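Local coordinates for sugar ABC transporter substrate-binding protein, BlMnBP1 (PDB 6I5R) that binds mannobiose as the extracellular solute-binding component of a sugar ABC transporter that supports growth of a bifidobacterium on beta-mannan, at residues Gly355-Lys360 with Ser365-Tyr370; Lys60-Asp65 with Glu346-Ala351; Ala242-Leu247 with Gln427-Trp432; Ala202-Ile207 with Gly408-Asp413. All blocks are in the same frame, centred on the assembly; numbering follows the deposited sequence. Where two conformers were deposited one is given.

In the fold
The four contacts fall into two touching pairs on opposite sides of the chain's centre, in keeping with the two-lobed build of ABC-transporter solute-binding proteins. Contacts 1 and 2, with centres 16 Å apart, meet where G356 N probably bonds to A351 O at 2.9 Å. Contacts 3 and 4, only 10 Å between centres, are joined by Y244 OH and D204 OD1 at 2.8 Å. Contacts 2 and 3 are the farthest apart, about 24 Å between nearest atoms. The bound mannose units lie near both pairs: about 7 Å from the side chain of F350 in contact 2 and about 11 Å from that of D204 in contact 4.

Contact 1 (Gly355-Lys360 with Ser365-Tyr370); sequences GGIPIK and SMPETY
G355 and P367 bring their CA atoms within 5.4 Å, and I357 and M366 follow at 5.6 Å, with no direct hydrogen bond between the two irregular segments. The second segment folds into a type I beta turn from P367 to Y370, in the loop joining helix 350-353 to strand 377-379. The ring of P367 presses onto the glycine backbone, its CG 3.2 Å from G356 O. I357 and M366 lie side by side, with I357 CG1 3.5 Å from M366 SD. Bends at chi2 and chi3 fold the methionine back, which carries its CE over one face of the Y370 ring, toward the rim. Farther along, P358 CG rests 3.5 Å from S365 OG. The Y370 hydroxyl bonds to T149 OG1 on strand 139-155, tying the turn to the sheet. Water links the segments instead: one molecule donates to G355 O at 2.6 Å and accepts from T369 OG1 at 2.5 Å.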
loop_
_atom_site.group_PDB
_atom_site.type_symbol
_atom_site.label_atom_id
_atom_site.label_comp_id
_atom_site.label_asym_id
_atom_site.label_seq_id
_atom_site.Cartn_x
_atom_site.Cartn_y
_atom_site.Cartn_z
ATOM N N GLY A 355 -8.388 7.342 -7.434
ATOM C CA GLY A 355 -9.012 6.041 -7.555
ATOM C C GLY A 355 -9.064 5.229 -6.286
ATOM O O GLY A 355 -8.982 4.008 -6.346
ATOM N N GLY A 356 -9.200 5.874 -5.127
ATOM C CA GLY A 356 -9.239 5.176 -3.869
ATOM C C GLY A 356 -10.497 5.453 -3.058
ATOM O O GLY A 356 -11.332 6.290 -3.402
ATOM N N ILE A 357 -10.554 4.775 -1.926
ATOM C CA ILE A 357 -11.741 4.818 -1.055
ATOM C C ILE A 357 -11.567 5.966 -0.089
ATOM O O ILE A 357 -10.544 6.041 0.614
ATOM C CB ILE A 357 -11.909 3.483 -0.319
ATOM C CG1 ILE A 357 -12.262 2.391 -1.325
ATOM C CG2 ILE A 357 -12.938 3.612 0.796
ATOM C CD1 ILE A 357 -11.778 1.045 -0.854
ATOM N N PRO A 358 -12.529 6.903 -0.007
ATOM C CA PRO A 358 -12.389 8.026 0.929
ATOM C C PRO A 358 -12.319 7.546 2.364
ATOM O O PRO A 358 -12.883 6.511 2.738
ATOM C CB PRO A 358 -13.647 8.875 0.702
ATOM C CG PRO A 358 -14.414 8.261 -0.387
ATOM C CD PRO A 358 -13.805 6.927 -0.749
ATOM N N ILE A 359 -11.605 8.327 3.169
ATOM C CA ILE A 359 -11.321 7.974 4.548
ATOM C C ILE A 359 -12.247 8.670 5.539
ATOM O O ILE A 359 -12.410 8.170 6.663
ATOM C CB ILE A 359 -9.832 8.270 4.845
ATOM C CG1 ILE A 359 -8.987 7.406 3.910
ATOM C CG2 ILE A 359 -9.489 8.016 6.290
ATOM C CD1 ILE A 359 -9.079 5.960 4.158
ATOM N N LYS A 360 -12.877 9.785 5.163
ATOM C CA LYS A 360 -13.890 10.358 6.036
ATOM C C LYS A 360 -14.914 9.284 6.380
ATOM O O LYS A 360 -15.416 8.576 5.497
ATOM C CB LYS A 360 -14.570 11.557 5.374
ATOM C CG LYS A 360 -15.539 12.244 6.319
ATOM C CD LYS A 360 -16.232 13.446 5.684
ATOM C CE LYS A 360 -16.902 14.245 6.773
ATOM N NZ LYS A 360 -17.479 15.508 6.255
ATOM N N SER A 365 -18.845 6.306 -0.630
ATOM C CA SER A 365 -18.600 6.231 -2.065
ATOM C C SER A 365 -17.360 5.380 -2.374
ATOM O O SER A 365 -16.421 5.273 -1.569
ATOM C CB SER A 365 -18.439 7.641 -2.636
ATOM O OG SER A 365 -17.070 8.014 -2.631
ATOM N N MET A 366 -17.386 4.732 -3.544
ATOM C CA MET A 366 -16.381 3.762 -3.961
ATOM C C MET A 366 -15.845 4.087 -5.349
ATOM O O MET A 366 -16.640 4.367 -6.253
ATOM C CB MET A 366 -16.992 2.351 -4.009
ATOM C CG MET A 366 -17.252 1.743 -2.642
ATOM S SD MET A 366 -15.686 1.593 -1.744
ATOM C CE MET A 366 -15.121 0.040 -2.397
ATOM N N PRO A 367 -14.522 4.017 -5.576
ATOM C CA PRO A 367 -14.027 4.179 -6.948
ATOM C C PRO A 367 -14.781 3.262 -7.902
ATOM O O PRO A 367 -15.242 2.173 -7.513
ATOM C CB PRO A 367 -12.548 3.784 -6.858
ATOM C CG PRO A 367 -12.193 3.974 -5.436
ATOM C CD PRO A 367 -13.434 3.712 -4.631
ATOM N N GLU A 368 -14.883 3.698 -9.163
ATOM C CA GLU A 368 -15.490 2.853 -10.197
ATOM C C GLU A 368 -14.604 1.664 -10.573
ATOM O O GLU A 368 -15.074 0.769 -11.288
ATOM C CB GLU A 368 -15.846 3.680 -11.452
ATOM C CG GLU A 368 -17.282 4.302 -11.492
ATOM C CD GLU A 368 -18.437 3.288 -11.351
ATOM O OE1 GLU A 368 -18.194 2.056 -11.484
ATOM O OE2 GLU A 368 -19.603 3.714 -11.100
ATOM N N THR A 369 -13.357 1.628 -10.075
ATOM C CA THR A 369 -12.430 0.514 -10.274
ATOM C C THR A 369 -12.957 -0.797 -9.722
ATOM O O THR A 369 -12.450 -1.873 -10.087
ATOM C CB THR A 369 -11.109 0.817 -9.554
ATOM O OG1 THR A 369 -10.534 2.034 -10.048
ATOM C CG2 THR A 369 -10.115 -0.327 -9.679
ATOM N N TYR A 370 -13.876 -0.707 -8.772
ATOM C CA TYR A 370 -14.456 -1.860 -8.119
ATOM C C TYR A 370 -15.705 -2.259 -8.870
ATOM O O TYR A 370 -16.831 -2.097 -8.356
ATOM C CB TYR A 370 -14.684 -1.540 -6.664
ATOM C CG TYR A 370 -13.404 -1.248 -5.957
ATOM C CD1 TYR A 370 -12.633 -2.283 -5.476
ATOM C CD2 TYR A 370 -12.958 0.051 -5.783
ATOM C CE1 TYR A 370 -11.465 -2.049 -4.827
ATOM C CE2 TYR A 370 -11.755 0.308 -5.111
ATOM C CZ TYR A 370 -11.015 -0.764 -4.645
ATOM O OH TYR A 370 -9.803 -0.603 -3.990
HETATM O O HOH W 1 -9.168 1.930 -3.675
HETATM O O HOH W 2 -8.676 2.593 -8.480
#

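Contact 2 (Lys60-Asp65 with Glu346-Ala351); sequences KSYIED and EDSGFA
Y62, on helix 59-69, reaches across to S348 and F350, where an ST turn at S348 leads into helix 350-353 with G349 at the N-cap position. The side chain of Y62 leaves its helix toward the other segment, and with CG anti to the carbonyl carbon (chi1 -76°) the ring edge comes up to S348. That edge meets S348 O almost in the ring plane, with Y62 CE1 3.4 Å from the oxygen, while Y62 CD1 packs on S348 CB at 3.8 Å. The far end of the tyrosine passes F350 at about a right angle, its CZ 4.2 Å from F350 CD2, and the hydroxyl bonds to N353 ND2 in the same short helix. Replacing Y62 by an alanine would probably open a gap beside S348 and F350 and cost N353 a hydrogen-bonding partner. One turn later D65 joins in through solvent: a water donates to D65 OD2 and to S348 O, 2.9 Å to each. K57 serves both residues, making a cation-pi contact with the Y62 ring and a salt bridge with D65 OD2. G349, at phi 86°, has a backbone shape that calls for glycine. The turn is closed by F350 N, which donates to S348 OG over 3.0 Å at 167°, while that hydroxyl also bonds to M344 O.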
loop_
_atom_site.group_PDB
_atom_site.type_symbol
_atom_site.label_atom_id
_atom_site.label_comp_id
_atom_site.label_asym_id
_atom_site.label_seq_id
_atom_site.Cartn_x
_atom_site.Cartn_y
_atom_site.Cartn_z
ATOM N N LYS A 60 -0.024 21.307 -6.602
ATOM C CA LYS A 60 -0.254 22.746 -6.641
ATOM C C LYS A 60 -1.736 23.058 -6.676
ATOM O O LYS A 60 -2.192 24.030 -6.049
ATOM C CB LYS A 60 0.408 23.374 -7.861
ATOM C CG LYS A 60 1.892 23.594 -7.798
ATOM C CD LYS A 60 2.321 24.283 -9.073
ATOM C CE LYS A 60 3.702 24.872 -8.968
ATOM N NZ LYS A 60 4.690 23.878 -8.516
ATOM N N SER A 61 -2.501 22.253 -7.419
ATOM C CA SER A 61 -3.944 22.451 -7.538
ATOM C C SER A 61 -4.654 22.198 -6.213
ATOM O O SER A 61 -5.584 22.940 -5.847
ATOM C CB SER A 61 -4.503 21.540 -8.629
ATOM O OG SER A 61 -5.891 21.756 -8.816
ATOM N N TYR A 62 -4.252 21.142 -5.489
ATOM C CA TYR A 62 -4.817 20.898 -4.170
ATOM C C TYR A 62 -4.469 22.035 -3.215
ATOM O O TYR A 62 -5.325 22.517 -2.459
ATOM C CB TYR A 62 -4.294 19.587 -3.582
ATOM C CG TYR A 62 -4.914 18.363 -4.157
ATOM C CD1 TYR A 62 -6.208 18.017 -3.826
ATOM C CD2 TYR A 62 -4.204 17.535 -5.021
ATOM C CE1 TYR A 62 -6.792 16.889 -4.366
ATOM C CE2 TYR A 62 -4.763 16.394 -5.532
ATOM C CZ TYR A 62 -6.066 16.082 -5.213
ATOM O OH TYR A 62 -6.656 14.959 -5.738
ATOM N N ILE A 63 -3.211 22.476 -3.228
ATOM C CA ILE A 63 -2.803 23.497 -2.275
ATOM C C ILE A 63 -3.518 24.801 -2.576
ATOM O O ILE A 63 -3.918 25.534 -1.664
ATOM C CB ILE A 63 -1.279 23.652 -2.269
ATOM C CG1 ILE A 63 -0.688 22.325 -1.785
ATOM C CG2 ILE A 63 -0.879 24.858 -1.380
ATOM C CD1 ILE A 63 0.756 22.121 -2.067
ATOM N N GLU A 64 -3.697 25.106 -3.857
ATOM C CA GLU A 64 -4.506 26.260 -4.232
ATOM C C GLU A 64 -5.918 26.158 -3.654
ATOM O O GLU A 64 -6.448 27.132 -3.096
ATOM C CB GLU A 64 -4.537 26.357 -5.753
ATOM C CG GLU A 64 -5.488 27.356 -6.273
ATOM C CD GLU A 64 -5.477 27.386 -7.775
ATOM O OE1 GLU A 64 -4.498 27.927 -8.321
ATOM O OE2 GLU A 64 -6.425 26.861 -8.419
ATOM N N ASP A 65 -6.562 25.001 -3.814
ATOM C CA ASP A 65 -7.899 24.823 -3.261
ATOM C C ASP A 65 -7.889 24.994 -1.750
ATOM O O ASP A 65 -8.760 25.659 -1.186
ATOM C CB ASP A 65 -8.462 23.454 -3.623
ATOM C CG ASP A 65 -8.779 23.337 -5.080
ATOM O OD1 ASP A 65 -8.994 24.381 -5.734
ATOM O OD2 ASP A 65 -8.823 22.217 -5.597
ATOM N N GLU A 346 -11.139 15.315 4.404
ATOM C CA GLU A 346 -12.570 15.559 4.303
ATOM C C GLU A 346 -12.960 16.357 3.075
ATOM O O GLU A 346 -14.069 16.157 2.563
ATOM C CB GLU A 346 -13.083 16.302 5.534
ATOM C CG GLU A 346 -12.802 15.587 6.819
ATOM C CD GLU A 346 -13.806 15.917 7.888
ATOM O OE1 GLU A 346 -14.595 16.902 7.725
ATOM O OE2 GLU A 346 -13.832 15.163 8.893
ATOM N N ASP A 347 -12.061 17.205 2.557
ATOM C CA ASP A 347 -12.447 18.192 1.542
ATOM C C ASP A 347 -11.707 18.079 0.211
ATOM O O ASP A 347 -12.287 18.432 -0.826
ATOM C CB ASP A 347 -12.236 19.630 2.072
ATOM C CG ASP A 347 -13.287 20.067 3.103
ATOM O OD1 ASP A 347 -14.103 19.257 3.567
ATOM O OD2 ASP A 347 -13.299 21.255 3.484
ATOM N N SER A 348 -10.458 17.616 0.202
ATOM C CA SER A 348 -9.608 17.769 -0.974
ATOM C C SER A 348 -10.155 17.055 -2.199
ATOM O O SER A 348 -9.950 17.520 -3.329
ATOM C CB SER A 348 -8.205 17.233 -0.700
ATOM O OG SER A 348 -8.238 15.857 -0.451
ATOM N N GLY A 349 -10.748 15.877 -2.015
ATOM C CA GLY A 349 -11.041 15.002 -3.134
ATOM C C GLY A 349 -9.902 14.088 -3.551
ATOM O O GLY A 349 -10.019 13.411 -4.581
ATOM N N PHE A 350 -8.796 14.054 -2.799
ATOM C CA PHE A 350 -7.658 13.219 -3.184
ATOM C C PHE A 350 -8.085 11.772 -3.449
ATOM O O PHE A 350 -7.740 11.187 -4.478
ATOM C CB PHE A 350 -6.567 13.288 -2.098
ATOM C CG PHE A 350 -5.377 12.435 -2.389
ATOM C CD1 PHE A 350 -5.309 11.096 -1.958
ATOM C CD2 PHE A 350 -4.329 12.932 -3.116
ATOM C CE1 PHE A 350 -4.221 10.301 -2.264
ATOM C CE2 PHE A 350 -3.234 12.119 -3.419
ATOM C CZ PHE A 350 -3.190 10.804 -2.977
ATOM N N ALA A 351 -8.849 11.179 -2.536
ATOM C CA ALA A 351 -9.239 9.793 -2.720
ATOM C C ALA A 351 -10.089 9.605 -3.977
ATOM O O ALA A 351 -9.861 8.656 -4.748
ATOM C CB ALA A 351 -9.967 9.301 -1.467
HETATM O O HOH W 3 -9.473 20.363 -3.474
#

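Contact 3 (Ala242-Leu247 with Gln427-Trp432); sequences AVYKTL and QIMDEW. With ZN (zinc ion), chain E.
Y244 offers a ring face to the edge of W432, a T-shaped (edge-to-face) pair that joins helix 239-252 to the C-terminal helix 425-443. The planes are inclined at 72°, and the tyrosine ring and the six-membered ring of the indole have their centroids 4.8 Å apart. The indole arrives with its CZ3 corner foremost: W432 CZ3 lies 3.5 Å from Y244 CZ, above the tyrosine plane and displaced toward the hydroxyl end of the ring. M429 fills the angle between the two aromatics. Its chain, bent at chi2 and chi3, crosses the tyrosine at about a right angle and sets SD 3.7 Å from Y244 CD2, a Met-aromatic contact in which the sulfur stands 58° off the ring normal. The methyl beyond it, M429 CE, rests on one face of the tryptophan, 3.6 Å above the ring plane. One methionine thus touches both members of the stack and probably helps fix how they are turned. All three residues are buried. The tyrosine's polar end is satisfied by D204, and F229 adds a second edge-to-face partner for W432. E431 heads elsewhere: its CG is anti to the backbone N (chi1 -169°), and the extended chain reaches a zinc ion, bound by E431 OE2 at 2.0 Å and by a water at 2.1 Å.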
loop_
_atom_site.group_PDB
_atom_site.type_symbol
_atom_site.label_atom_id
_atom_site.label_comp_id
_atom_site.label_asym_id
_atom_site.label_seq_id
_atom_site.Cartn_x
_atom_site.Cartn_y
_atom_site.Cartn_z
ATOM N N ALA A 242 1.152 -19.437 -1.427
ATOM C CA ALA A 242 0.624 -19.406 -2.780
ATOM C C ALA A 242 0.903 -18.075 -3.448
ATOM O O ALA A 242 0.942 -17.998 -4.682
ATOM C CB ALA A 242 -0.875 -19.686 -2.778
ATOM N N VAL A 243 1.036 -17.006 -2.661
ATOM C CA VAL A 243 1.301 -15.694 -3.231
ATOM C C VAL A 243 2.720 -15.630 -3.757
ATOM O O VAL A 243 2.963 -15.264 -4.909
ATOM C CB VAL A 243 1.058 -14.604 -2.175
ATOM C CG1 VAL A 243 1.471 -13.227 -2.692
ATOM C CG2 VAL A 243 -0.385 -14.609 -1.739
ATOM N N TYR A 244 3.680 -15.974 -2.909
ATOM C CA TYR A 244 5.075 -15.895 -3.312
ATOM C C TYR A 244 5.399 -16.888 -4.405
ATOM O O TYR A 244 6.236 -16.595 -5.254
ATOM C CB TYR A 244 5.983 -16.129 -2.110
ATOM C CG TYR A 244 5.796 -15.083 -1.019
ATOM C CD1 TYR A 244 6.021 -13.740 -1.280
ATOM C CD2 TYR A 244 5.370 -15.437 0.238
ATOM C CE1 TYR A 244 5.837 -12.789 -0.297
ATOM C CE2 TYR A 244 5.171 -14.494 1.216
ATOM C CZ TYR A 244 5.429 -13.178 0.948
ATOM O OH TYR A 244 5.247 -12.248 1.963
ATOM N N LYS A 245 4.753 -18.059 -4.391
ATOM C CA LYS A 245 4.941 -19.014 -5.477
ATOM C C LYS A 245 4.353 -18.490 -6.784
ATOM O O LYS A 245 4.807 -18.871 -7.860
ATOM C CB LYS A 245 4.306 -20.354 -5.107
ATOM C CG LYS A 245 4.401 -21.427 -6.191
ATOM C CD LYS A 245 3.851 -22.739 -5.631
ATOM C CE LYS A 245 4.367 -23.971 -6.419
ATOM N NZ LYS A 245 3.849 -23.957 -7.815
ATOM N N THR A 246 3.327 -17.652 -6.717
ATOM C CA THR A 246 2.839 -17.018 -7.937
ATOM C C THR A 246 3.946 -16.226 -8.612
ATOM O O THR A 246 4.175 -16.348 -9.822
ATOM C CB THR A 246 1.655 -16.113 -7.618
ATOM O OG1 THR A 246 0.541 -16.911 -7.184
ATOM C CG2 THR A 246 1.266 -15.310 -8.852
ATOM N N LEU A 247 4.638 -15.386 -7.845
ATOM C CA LEU A 247 5.738 -14.624 -8.426
ATOM C C LEU A 247 6.848 -15.559 -8.889
ATOM O O LEU A 247 7.363 -15.425 -10.003
ATOM C CB LEU A 247 6.288 -13.619 -7.420
ATOM C CG LEU A 247 7.530 -12.878 -7.879
ATOM C CD1 LEU A 247 7.280 -12.029 -9.082
ATOM C CD2 LEU A 247 8.014 -11.996 -6.718
ATOM N N GLN A 427 12.344 -23.970 -0.739
ATOM C CA GLN A 427 13.575 -23.685 -0.035
ATOM C C GLN A 427 13.619 -22.241 0.427
ATOM O O GLN A 427 14.083 -21.956 1.534
ATOM C CB GLN A 427 14.750 -23.996 -0.942
ATOM C CG GLN A 427 14.938 -25.466 -1.206
ATOM C CD GLN A 427 16.100 -25.708 -2.157
ATOM O OE1 GLN A 427 16.069 -25.312 -3.312
ATOM N NE2 GLN A 427 17.172 -26.276 -1.631
ATOM N N ILE A 428 13.146 -21.320 -0.407
ATOM C CA ILE A 428 13.096 -19.924 0.005
ATOM C C ILE A 428 12.138 -19.762 1.172
ATOM O O ILE A 428 12.460 -19.106 2.167
ATOM C CB ILE A 428 12.701 -19.019 -1.176
ATOM C CG1 ILE A 428 13.700 -19.112 -2.311
ATOM C CG2 ILE A 428 12.617 -17.580 -0.697
ATOM C CD1 ILE A 428 13.176 -18.559 -3.651
ATOM N N MET A 429 10.952 -20.374 1.083
ATOM C CA MET A 429 9.991 -20.224 2.160
ATOM C C MET A 429 10.497 -20.877 3.440
ATOM O O MET A 429 10.245 -20.372 4.532
ATOM C CB MET A 429 8.655 -20.803 1.741
ATOM C CG MET A 429 8.036 -20.058 0.569
ATOM S SD MET A 429 7.496 -18.368 0.917
ATOM C CE MET A 429 8.849 -17.410 0.267
ATOM N N ASP A 430 11.240 -21.979 3.318
ATOM C CA ASP A 430 11.832 -22.613 4.487
ATOM C C ASP A 430 12.839 -21.695 5.161
ATOM O O ASP A 430 12.865 -21.613 6.392
ATOM C CB ASP A 430 12.498 -23.942 4.105
ATOM C CG ASP A 430 13.030 -24.692 5.307
ATOM O OD1 ASP A 430 12.279 -24.870 6.298
ATOM O OD2 ASP A 430 14.192 -25.118 5.240
ATOM N N GLU A 431 13.673 -20.996 4.382
ATOM C CA GLU A 431 14.592 -20.023 4.985
ATOM C C GLU A 431 13.829 -18.970 5.780
ATOM O O GLU A 431 14.172 -18.670 6.929
ATOM C CB GLU A 431 15.464 -19.349 3.923
ATOM C CG GLU A 431 16.615 -18.529 4.535
ATOM C CD GLU A 431 17.237 -17.507 3.588
ATOM O OE1 GLU A 431 16.812 -17.317 2.419
ATOM O OE2 GLU A 431 18.205 -16.856 4.021
ATOM N N TRP A 432 12.796 -18.381 5.180
ATOM C CA TRP A 432 12.016 -17.389 5.911
ATOM C C TRP A 432 11.369 -17.988 7.161
ATOM O O TRP A 432 11.323 -17.346 8.207
ATOM C CB TRP A 432 10.933 -16.780 5.015
ATOM C CG TRP A 432 11.370 -16.065 3.773
ATOM C CD1 TRP A 432 12.607 -16.059 3.193
ATOM C CD2 TRP A 432 10.535 -15.239 2.942
ATOM N NE1 TRP A 432 12.582 -15.284 2.059
ATOM C CE2 TRP A 432 11.327 -14.780 1.875
ATOM C CE3 TRP A 432 9.186 -14.863 2.994
ATOM C CZ2 TRP A 432 10.819 -13.962 0.874
ATOM C CZ3 TRP A 432 8.684 -14.053 2.009
ATOM C CH2 TRP A 432 9.493 -13.607 0.961
HETATM ZN ZN ZN E . 18.318 -15.203 2.938
HETATM O O HOH W 4 19.659 -14.043 4.048
#

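Contact 4 (Ala202-Ile207 with Gly408-Asp413); sequences AWDQYI and GKKIQD
D204 and K410 approach from opposite directions and close a buried salt bridge, K410 NZ donating to D204 OD2 at 2.7 Å on the oxygen's syn side. It joins the 3-10 turn 202-205 to the first turn of helix 409-420. The lysine leaves its backbone with CG wedged between N and the carbonyl carbon (chi1 65°), runs extended, and bends only at chi4 to bring NZ onto the carboxylate. The side toward I411 is looser: its CG2 merely grazes W203 CD1 at 4.0 Å, the two side chains slanting past each other, while its CD1 lies against the carboxylate, 3.8 Å from D204 OD1. Further bonds grip both charges: D204 OD2 accepts from N404 N and OD1 from Y244 OH, while K410 NZ also donates to L401 O and N407 O. A leucine in place of D204 is likely to leave the buried ammonium without its counter-charge and Y244 OH without an acceptor. So many partners around the pair would favour the ionised form of both groups despite their burial.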
loop_
_atom_site.group_PDB
_atom_site.type_symbol
_atom_site.label_atom_id
_atom_site.label_comp_id
_atom_site.label_asym_id
_atom_site.label_seq_id
_atom_site.Cartn_x
_atom_site.Cartn_y
_atom_site.Cartn_z
ATOM N N ALA A 202 5.423 -4.843 -2.475
ATOM C CA ALA A 202 3.966 -4.890 -2.584
ATOM C C ALA A 202 3.422 -6.308 -2.549
ATOM O O ALA A 202 2.269 -6.516 -2.150
ATOM C CB ALA A 202 3.528 -4.182 -3.875
ATOM N N TRP A 203 4.234 -7.303 -2.925
ATOM C CA TRP A 203 3.738 -8.668 -2.869
ATOM C C TRP A 203 3.328 -9.071 -1.458
ATOM O O TRP A 203 2.473 -9.949 -1.297
ATOM C CB TRP A 203 4.791 -9.621 -3.436
ATOM C CG TRP A 203 4.817 -9.569 -4.924
ATOM C CD1 TRP A 203 5.421 -8.626 -5.700
ATOM C CD2 TRP A 203 4.171 -10.483 -5.817
ATOM N NE1 TRP A 203 5.208 -8.910 -7.040
ATOM C CE2 TRP A 203 4.442 -10.045 -7.131
ATOM C CE3 TRP A 203 3.387 -11.631 -5.635
ATOM C CZ2 TRP A 203 3.950 -10.717 -8.256
ATOM C CZ3 TRP A 203 2.915 -12.297 -6.752
ATOM C CH2 TRP A 203 3.187 -11.829 -8.043
ATOM N N ASP A 204 3.876 -8.418 -0.426
ATOM C CA ASP A 204 3.468 -8.708 0.940
ATOM C C ASP A 204 2.037 -8.263 1.216
ATOM O O ASP A 204 1.461 -8.651 2.235
ATOM C CB ASP A 204 4.385 -8.010 1.952
ATOM C CG ASP A 204 5.804 -8.598 2.014
ATOM O OD1 ASP A 204 6.069 -9.664 1.427
ATOM O OD2 ASP A 204 6.663 -7.985 2.680
ATOM N N GLN A 205 1.458 -7.451 0.334
ATOM C CA GLN A 205 0.125 -6.925 0.564
ATOM C C GLN A 205 -0.961 -7.946 0.305
ATOM O O GLN A 205 -2.125 -7.668 0.604
ATOM C CB GLN A 205 -0.103 -5.712 -0.328
ATOM C CG GLN A 205 0.832 -4.558 0.013
ATOM C CD GLN A 205 0.723 -3.387 -0.939
ATOM O OE1 GLN A 205 -0.062 -3.401 -1.886
ATOM N NE2 GLN A 205 1.535 -2.354 -0.694
ATOM N N TYR A 206 -0.606 -9.113 -0.216
ATOM C CA TYR A 206 -1.591 -10.112 -0.608
ATOM C C TYR A 206 -1.655 -11.310 0.316
ATOM O O TYR A 206 -2.558 -12.149 0.164
ATOM C CB TYR A 206 -1.291 -10.617 -2.027
ATOM C CG TYR A 206 -1.284 -9.486 -3.003
ATOM C CD1 TYR A 206 -0.178 -8.669 -3.124
ATOM C CD2 TYR A 206 -2.382 -9.201 -3.761
ATOM C CE1 TYR A 206 -0.170 -7.600 -3.969
ATOM C CE2 TYR A 206 -2.378 -8.136 -4.623
ATOM C CZ TYR A 206 -1.264 -7.341 -4.739
ATOM O OH TYR A 206 -1.277 -6.254 -5.595
ATOM N N ILE A 207 -0.720 -11.436 1.250
ATOM C CA ILE A 207 -0.509 -12.734 1.865
ATOM C C ILE A 207 -1.397 -13.003 3.069
ATOM O O ILE A 207 -1.390 -14.130 3.575
ATOM C CB ILE A 207 0.947 -12.906 2.324
ATOM C CG1 ILE A 207 1.312 -11.858 3.377
ATOM C CG2 ILE A 207 1.890 -12.785 1.139
ATOM C CD1 ILE A 207 2.451 -12.274 4.303
ATOM N N GLY A 408 11.418 -5.045 0.335
ATOM C CA GLY A 408 11.289 -5.600 -0.994
ATOM C C GLY A 408 12.510 -6.375 -1.436
ATOM O O GLY A 408 12.504 -6.981 -2.502
ATOM N N LYS A 409 13.569 -6.395 -0.630
ATOM C CA LYS A 409 14.784 -7.086 -1.034
ATOM C C LYS A 409 14.572 -8.599 -1.032
ATOM O O LYS A 409 15.084 -9.308 -1.906
ATOM C CB LYS A 409 15.953 -6.695 -0.114
ATOM C CG LYS A 409 16.754 -5.427 -0.508
ATOM C CD LYS A 409 15.955 -4.200 -0.274
ATOM C CE LYS A 409 16.812 -2.961 -0.035
ATOM N NZ LYS A 409 17.326 -2.381 -1.302
ATOM N N LYS A 410 13.808 -9.110 -0.075
ATOM C CA LYS A 410 13.567 -10.548 -0.030
ATOM C C LYS A 410 12.750 -11.008 -1.237
ATOM O O LYS A 410 12.854 -12.157 -1.670
ATOM C CB LYS A 410 12.858 -10.915 1.272
ATOM C CG LYS A 410 11.446 -10.323 1.411
ATOM C CD LYS A 410 10.717 -10.862 2.643
ATOM C CE LYS A 410 9.287 -10.363 2.751
ATOM N NZ LYS A 410 9.157 -8.907 2.985
ATOM N N ILE A 411 11.916 -10.126 -1.772
ATOM C CA ILE A 411 11.109 -10.454 -2.938
ATOM C C ILE A 411 11.970 -10.415 -4.192
ATOM O O ILE A 411 11.785 -11.209 -5.116
ATOM C CB ILE A 411 9.929 -9.464 -3.054
ATOM C CG1 ILE A 411 9.167 -9.369 -1.752
ATOM C CG2 ILE A 411 8.976 -9.832 -4.199
ATOM C CD1 ILE A 411 8.565 -10.662 -1.281
ATOM N N GLN A 412 12.909 -9.468 -4.250
ATOM C CA GLN A 412 13.896 -9.477 -5.317
ATOM C C GLN A 412 14.645 -10.805 -5.329
ATOM O O GLN A 412 14.916 -11.356 -6.397
ATOM C CB GLN A 412 14.842 -8.278 -5.165
ATOM C CG GLN A 412 14.158 -6.964 -5.524
ATOM C CD GLN A 412 14.978 -5.721 -5.218
ATOM O OE1 GLN A 412 15.842 -5.732 -4.340
ATOM N NE2 GLN A 412 14.693 -4.634 -5.946
ATOM N N ASP A 413 14.923 -11.364 -4.145
ATOM C CA ASP A 413 15.620 -12.640 -4.073
ATOM C C ASP A 413 14.774 -13.754 -4.671
ATOM O O ASP A 413 15.295 -14.641 -5.351
ATOM C CB ASP A 413 15.987 -12.962 -2.624
ATOM C CG ASP A 413 16.909 -14.159 -2.509
ATOM O OD1 ASP A 413 17.889 -14.183 -3.271
ATOM O OD2 ASP A 413 16.662 -15.037 -1.629
#